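PDB 6BO0: MdbA protein from Corynebacterium matruchotii ATCC 14266, which probably catalyses disulfide-bond formation in exported proteins, as a thiol-disulfide oxidoreductase of the DsbA family with a thioredoxin-type fold. Local coordinates for residues Gln29-Ile43 with Met63-Arg77. Sequence-based numbering, arbitrary orientation.
Sequences QLVSDKADKAKTVDI and MKKLIEDGKVKVNIR
D42 takes two side-chain bonds from N75 and R77 on one oxygen. N75 ND2 reaches D42 OD1 at 3.0 Å on the syn side of the carboxylate, tilted out of its plane, while D42 OD1 lies in the amide plane of N75. R77 NE meets D42 OD1 at 2.8 Å as part of a salt bridge. The two donors come from opposite faces of the carboxylate. D42 OD1 lies near the guanidinium plane of R77, at its edge, but R77 NE stands 53° out of the carboxylate plane of D42. A water also joins D42 OD1 to R77 NH2, and N165 holds R77 NH1. This network should favour a charged D42.

N75 uses its other end toward Q29, where a water links N75 OD1 to Q29 NE2. In one of two K73 conformers, the Q29 amide lies against the aliphatic part of K73, with Q29 NE2 3.6 Å from K73 CE.

The other face carries mostly apolar side chains, L30, V41, I43, V72, V74 and I76. I43 CD1 touches M63 SD at 3.6 Å and V74 CG1 at 3.9 Å. L30 CB rests on I67 CD1, so the helix packs against this face. W110 and R113 of helix 106-118 also touch M63.

Beside the helix, S32 OG, set between the backbone N and carbonyl carbon (chi1 84°), gives a 3.0 Å bond to E68 O, from above the carbonyl plane, and accepts from K34 N in an ST turn. G70, with positive phi, leaves the helical conformation in a Schellman motif, close against K34 and A35.

Strand 72-77 bonds antiparallel to strand 29-31 and parallel to strand 39-43. Strand 39-43, the helix that includes 63-68 and strand 72-77 form a beta-alpha-beta crossover, a characteristic unit of the thioredoxin fold.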
loop_
_atom_site.group_PDB
_atom_site.type_symbol
_atom_site.label_atom_id
_atom_site.label_comp_id
_atom_site.label_asym_id
_atom_site.label_seq_id
_atom_site.Cartn_x
_atom_site.Cartn_y
_atom_site.Cartn_z
ATOM N N GLN A 29 5.847 -4.602 5.133
ATOM C CA GLN A 29 5.616 -4.767 6.564
ATOM C C GLN A 29 5.796 -3.425 7.243
ATOM O O GLN A 29 6.855 -2.791 7.133
ATOM C CB GLN A 29 6.629 -5.785 7.118
ATOM C CG GLN A 29 6.563 -6.037 8.625
ATOM C CD GLN A 29 7.876 -6.613 9.178
ATOM O OE1 GLN A 29 8.766 -5.874 9.636
ATOM N NE2 GLN A 29 8.030 -7.907 9.072
ATOM N N LEU A 30 4.765 -3.032 7.978
ATOM C CA LEU A 30 4.770 -1.834 8.786
ATOM C C LEU A 30 4.667 -2.247 10.243
ATOM O O LEU A 30 3.696 -2.876 10.665
ATOM C CB LEU A 30 3.588 -0.926 8.426
ATOM C CG LEU A 30 3.431 -0.641 6.923
ATOM C CD1 LEU A 30 2.191 0.230 6.717
ATOM C CD2 LEU A 30 4.661 0.056 6.345
ATOM N N VAL A 31 5.652 -1.862 11.028
ATOM C CA VAL A 31 5.738 -2.306 12.427
ATOM C C VAL A 31 6.615 -1.311 13.146
ATOM O O VAL A 31 7.543 -0.744 12.566
ATOM C CB VAL A 31 6.286 -3.746 12.581
ATOM C CG1 VAL A 31 7.783 -3.822 12.347
ATOM C CG2 VAL A 31 5.935 -4.304 13.941
ATOM N N SER A 32 6.308 -1.071 14.409
ATOM C CA SER A 32 7.144 -0.189 15.167
ATOM C C SER A 32 8.036 -0.920 16.138
ATOM O O SER A 32 7.844 -2.098 16.445
ATOM C CB SER A 32 6.329 0.854 15.857
ATOM O OG SER A 32 5.844 0.326 17.053
ATOM N N ASP A 33 9.041 -0.201 16.618
ATOM C CA ASP A 33 9.928 -0.701 17.664
ATOM C C ASP A 33 9.187 -1.018 18.975
ATOM O O ASP A 33 9.713 -1.727 19.817
ATOM C CB ASP A 33 11.032 0.319 17.962
ATOM C CG ASP A 33 12.067 0.440 16.848
ATOM O OD1 ASP A 33 12.060 -0.351 15.872
ATOM O OD2 ASP A 33 12.928 1.346 16.954
ATOM N N LYS A 34 7.965 -0.515 19.123
ATOM C CA LYS A 34 7.164 -0.812 20.320
ATOM C C LYS A 34 6.439 -2.137 20.246
ATOM O O LYS A 34 5.790 -2.528 21.192
ATOM C CB LYS A 34 6.137 0.270 20.566
ATOM C CG LYS A 34 6.759 1.634 20.713
ATOM C CD LYS A 34 5.744 2.710 21.050
ATOM C CE LYS A 34 6.413 4.064 21.151
ATOM N NZ LYS A 34 5.459 5.135 21.565
ATOM N N ALA A 35 6.525 -2.826 19.106
ATOM C CA ALA A 35 5.822 -4.088 18.933
ATOM C C ALA A 35 6.011 -5.011 20.136
ATOM O O ALA A 35 7.115 -5.307 20.550
ATOM C CB ALA A 35 6.255 -4.767 17.651
ATOM N N ASP A 36 4.889 -5.448 20.678
ATOM C CA ASP A 36 4.862 -6.238 21.895
ATOM C C ASP A 36 3.786 -7.283 21.702
ATOM O O ASP A 36 2.589 -6.982 21.770
ATOM C CB ASP A 36 4.572 -5.317 23.093
ATOM C CG ASP A 36 4.453 -6.058 24.413
ATOM O OD1 ASP A 36 4.831 -7.251 24.481
ATOM O OD2 ASP A 36 3.999 -5.415 25.399
ATOM N N LYS A 37 4.216 -8.496 21.388
ATOM C CA LYS A 37 3.300 -9.563 21.026
ATOM C C LYS A 37 2.293 -9.083 19.988
ATOM O O LYS A 37 1.096 -9.370 20.099
ATOM C CB LYS A 37 2.540 -10.079 22.265
ATOM C CG LYS A 37 3.403 -10.628 23.390
ATOM C CD LYS A 37 2.549 -11.044 24.584
ATOM C CE LYS A 37 1.729 -12.309 24.325
ATOM N NZ LYS A 37 2.513 -13.560 24.538
ATOM N N ALA A 38 2.755 -8.338 18.988
ATOM C CA ALA A 38 1.817 -7.712 18.065
ATOM C C ALA A 38 1.074 -8.747 17.237
ATOM O O ALA A 38 1.614 -9.793 16.875
ATOM C CB ALA A 38 2.532 -6.726 17.162
ATOM N N LYS A 39 -0.192 -8.455 16.962
ATOM C CA LYS A 39 -0.983 -9.230 16.019
ATOM C C LYS A 39 -0.531 -8.944 14.583
ATOM O O LYS A 39 -0.261 -7.810 14.233
ATOM C CB LYS A 39 -2.445 -8.864 16.175
ATOM C CG LYS A 39 -3.046 -9.388 17.473
ATOM C CD LYS A 39 -4.488 -8.963 17.580
ATOM C CE LYS A 39 -5.263 -9.780 18.582
ATOM N NZ LYS A 39 -4.800 -9.579 19.970
ATOM N N THR A 40 -0.504 -9.980 13.769
ATOM C CA THR A 40 -0.194 -9.829 12.343
ATOM C C THR A 40 -1.485 -9.560 11.587
ATOM O O THR A 40 -2.406 -10.353 11.647
ATOM C CB THR A 40 0.508 -11.086 11.808
ATOM O OG1 THR A 40 1.752 -11.253 12.503
ATOM C CG2 THR A 40 0.799 -10.977 10.321
ATOM N N VAL A 41 -1.517 -8.453 10.846
ATOM C CA VAL A 41 -2.700 -8.065 10.094
ATOM C C VAL A 41 -2.284 -8.042 8.620
ATOM O O VAL A 41 -1.494 -7.203 8.199
ATOM C CB VAL A 41 -3.266 -6.710 10.537
ATOM C CG1 VAL A 41 -4.517 -6.375 9.740
ATOM C CG2 VAL A 41 -3.551 -6.718 12.036
ATOM N N ASP A 42 -2.825 -8.963 7.838
ATOM C CA ASP A 42 -2.578 -9.017 6.393
ATOM C C ASP A 42 -3.706 -8.298 5.668
ATOM O O ASP A 42 -4.883 -8.634 5.882
ATOM C CB ASP A 42 -2.492 -10.473 5.930
ATOM C CG ASP A 42 -1.267 -11.189 6.458
ATOM O OD1 ASP A 42 -0.148 -10.792 6.105
ATOM O OD2 ASP A 42 -1.405 -12.170 7.235
ATOM N N ILE A 43 -3.343 -7.343 4.813
ATOM C CA ILE A 43 -4.313 -6.559 4.058
ATOM C C ILE A 43 -4.014 -6.721 2.579
ATOM O O ILE A 43 -2.997 -6.246 2.082
ATOM C CB ILE A 43 -4.272 -5.073 4.452
ATOM C CG1 ILE A 43 -4.491 -4.932 5.961
ATOM C CG2 ILE A 43 -5.280 -4.264 3.630
ATOM C CD1 ILE A 43 -4.414 -3.513 6.454
ATOM N N MET A 63 -5.674 2.385 11.985
ATOM C CA MET A 63 -4.570 1.469 11.669
ATOM C C MET A 63 -3.217 2.095 12.053
ATOM O O MET A 63 -2.340 1.422 12.623
ATOM C CB MET A 63 -4.639 1.094 10.190
ATOM C CG MET A 63 -3.455 0.286 9.731
ATOM S SD MET A 63 -3.642 -0.424 8.093
ATOM C CE MET A 63 -3.387 0.992 7.063
ATOM N N LYS A 64 -3.016 3.342 11.646
ATOM C CA LYS A 64 -1.743 4.014 11.913
ATOM C C LYS A 64 -1.395 4.016 13.409
ATOM O O LYS A 64 -0.275 3.708 13.824
ATOM C CB LYS A 64 -1.797 5.430 11.400
ATOM C CG LYS A 64 -0.496 6.178 11.463
ATOM C CD LYS A 64 -0.696 7.547 10.835
ATOM C CE LYS A 64 0.508 8.430 10.972
ATOM N NZ LYS A 64 0.636 9.033 12.331
ATOM N N LYS A 65 -2.391 4.296 14.225
ATOM C CA LYS A 65 -2.170 4.323 15.659
ATOM C C LYS A 65 -1.844 2.943 16.220
ATOM O O LYS A 65 -0.934 2.799 17.045
ATOM C CB LYS A 65 -3.372 4.908 16.374
ATOM C CG LYS A 65 -3.165 4.966 17.892
ATOM C CD LYS A 65 -4.119 5.904 18.616
ATOM C CE LYS A 65 -3.998 5.778 20.134
ATOM N NZ LYS A 65 -2.618 6.006 20.629
ATOM N N LEU A 66 -2.588 1.928 15.779
ATOM C CA LEU A 66 -2.303 0.577 16.216
ATOM C C LEU A 66 -0.871 0.170 15.855
ATOM O O LEU A 66 -0.201 -0.497 16.638
ATOM C CB LEU A 66 -3.318 -0.410 15.639
ATOM C CG LEU A 66 -4.757 -0.267 16.143
ATOM C CD1 LEU A 66 -5.634 -1.185 15.338
ATOM C CD2 LEU A 66 -4.877 -0.558 17.632
ATOM N N ILE A 67 -0.412 0.546 14.658
ATOM C CA ILE A 67 0.965 0.219 14.268
ATOM C C ILE A 67 1.958 0.959 15.184
ATOM O O ILE A 67 2.891 0.388 15.769
ATOM C CB ILE A 67 1.260 0.607 12.805
ATOM C CG1 ILE A 67 0.376 -0.172 11.822
ATOM C CG2 ILE A 67 2.745 0.304 12.473
ATOM C CD1 ILE A 67 0.358 0.408 10.428
ATOM N N GLU A 68 1.740 2.251 15.318
ATOM C CA GLU A 68 2.688 3.053 16.074
ATOM C C GLU A 68 2.822 2.547 17.511
ATOM O O GLU A 68 3.930 2.466 18.068
ATOM C CB GLU A 68 2.260 4.515 16.045
ATOM C CG GLU A 68 2.514 5.104 14.657
ATOM C CD GLU A 68 2.172 6.552 14.485
ATOM O OE1 GLU A 68 1.501 7.120 15.357
ATOM O OE2 GLU A 68 2.591 7.129 13.446
ATOM N N ASP A 69 1.688 2.172 18.096
ATOM C CA ASP A 69 1.661 1.750 19.486
ATOM C C ASP A 69 2.165 0.327 19.720
ATOM O O ASP A 69 2.272 -0.087 20.871
ATOM C CB ASP A 69 0.259 1.936 20.027
ATOM C CG ASP A 69 -0.143 3.404 20.116
ATOM O OD1 ASP A 69 0.682 4.322 19.797
ATOM O OD2 ASP A 69 -1.296 3.648 20.490
ATOM N N GLY A 70 2.457 -0.428 18.672
ATOM C CA GLY A 70 3.012 -1.752 18.818
ATOM C C GLY A 70 1.958 -2.823 18.999
ATOM O O GLY A 70 2.292 -3.978 19.301
ATOM N N LYS A 71 0.710 -2.503 18.646
ATOM C CA LYS A 71 -0.382 -3.480 18.780
ATOM C C LYS A 71 -0.487 -4.434 17.593
ATOM O O LYS A 71 -0.951 -5.566 17.756
ATOM C CB LYS A 71 -1.741 -2.784 18.977
ATOM C CG LYS A 71 -1.831 -1.844 20.164
ATOM C CD LYS A 71 -1.739 -2.559 21.502
ATOM C CE LYS A 71 -3.046 -3.231 21.880
ATOM N NZ LYS A 71 -3.016 -3.819 23.259
ATOM N N VAL A 72 -0.045 -3.985 16.421
ATOM C CA VAL A 72 -0.129 -4.764 15.209
ATOM C C VAL A 72 1.125 -4.570 14.365
ATOM O O VAL A 72 1.801 -3.526 14.433
ATOM C CB VAL A 72 -1.347 -4.369 14.314
ATOM C CG1 VAL A 72 -2.657 -4.608 15.049
ATOM C CG2 VAL A 72 -1.272 -2.929 13.822
ATOM N N LYS A 73 1.411 -5.623 13.598
ATOM C CA LYS A 73 2.352 -5.599 12.490
ATOM C C LYS A 73 1.457 -5.740 11.265
ATOM O O LYS A 73 0.773 -6.754 11.107
ATOM C CB LYS A 73 3.306 -6.799 12.577
ATOM C CG LYS A 73 4.177 -7.026 11.349
ATOM C CD LYS A 73 5.025 -8.277 11.454
ATOM C CE LYS A 73 6.292 -8.013 12.237
ATOM N NZ LYS A 73 7.134 -9.238 12.341
ATOM N N VAL A 74 1.458 -4.729 10.388
ATOM C CA VAL A 74 0.604 -4.746 9.204
ATOM C C VAL A 74 1.429 -5.152 7.994
ATOM O O VAL A 74 2.483 -4.550 7.712
ATOM C CB VAL A 74 -0.077 -3.384 8.973
ATOM C CG1 VAL A 74 -0.694 -3.290 7.583
ATOM C CG2 VAL A 74 -1.134 -3.110 10.024
ATOM N N ASN A 75 0.944 -6.163 7.298
ATOM C CA ASN A 75 1.490 -6.555 5.995
ATOM C C ASN A 75 0.556 -6.066 4.904
ATOM O O ASN A 75 -0.540 -6.616 4.713
ATOM C CB ASN A 75 1.581 -8.070 5.930
ATOM C CG ASN A 75 2.641 -8.644 6.832
ATOM O OD1 ASN A 75 3.692 -8.059 7.045
ATOM N ND2 ASN A 75 2.380 -9.846 7.326
ATOM N N ILE A 76 0.984 -5.046 4.170
ATOM C CA ILE A 76 0.275 -4.603 2.975
ATOM C C ILE A 76 0.671 -5.558 1.863
ATOM O O ILE A 76 1.849 -5.651 1.504
ATOM C CB ILE A 76 0.608 -3.142 2.611
ATOM C CG1 ILE A 76 0.270 -2.180 3.756
ATOM C CG2 ILE A 76 -0.081 -2.773 1.299
ATOM C CD1 ILE A 76 -1.184 -2.080 4.119
ATOM N N ARG A 77 -0.324 -6.267 1.339
ATOM C CA ARG A 77 -0.139 -7.298 0.326
ATOM C C ARG A 77 -0.838 -6.866 -0.962
ATOM O O ARG A 77 -1.999 -7.138 -1.200
ATOM C CB ARG A 77 -0.651 -8.635 0.863
ATOM C CG ARG A 77 0.208 -9.158 1.996
ATOM C CD ARG A 77 -0.138 -10.575 2.393
ATOM N NE ARG A 77 0.723 -11.097 3.461
ATOM C CZ ARG A 77 1.952 -11.531 3.298
ATOM N NH1 ARG A 77 2.506 -11.542 2.089
ATOM N NH2 ARG A 77 2.638 -11.975 4.337
HETATM O O HOH W 1 5.895 -9.321 8.075
HETATM O O HOH W 2 3.905 -2.108 15.582
HETATM O O HOH W 3 3.465 5.118 19.634
HETATM O O HOH W 4 0.698 -5.061 21.990
HETATM O O HOH W 5 1.500 -13.145 6.988
#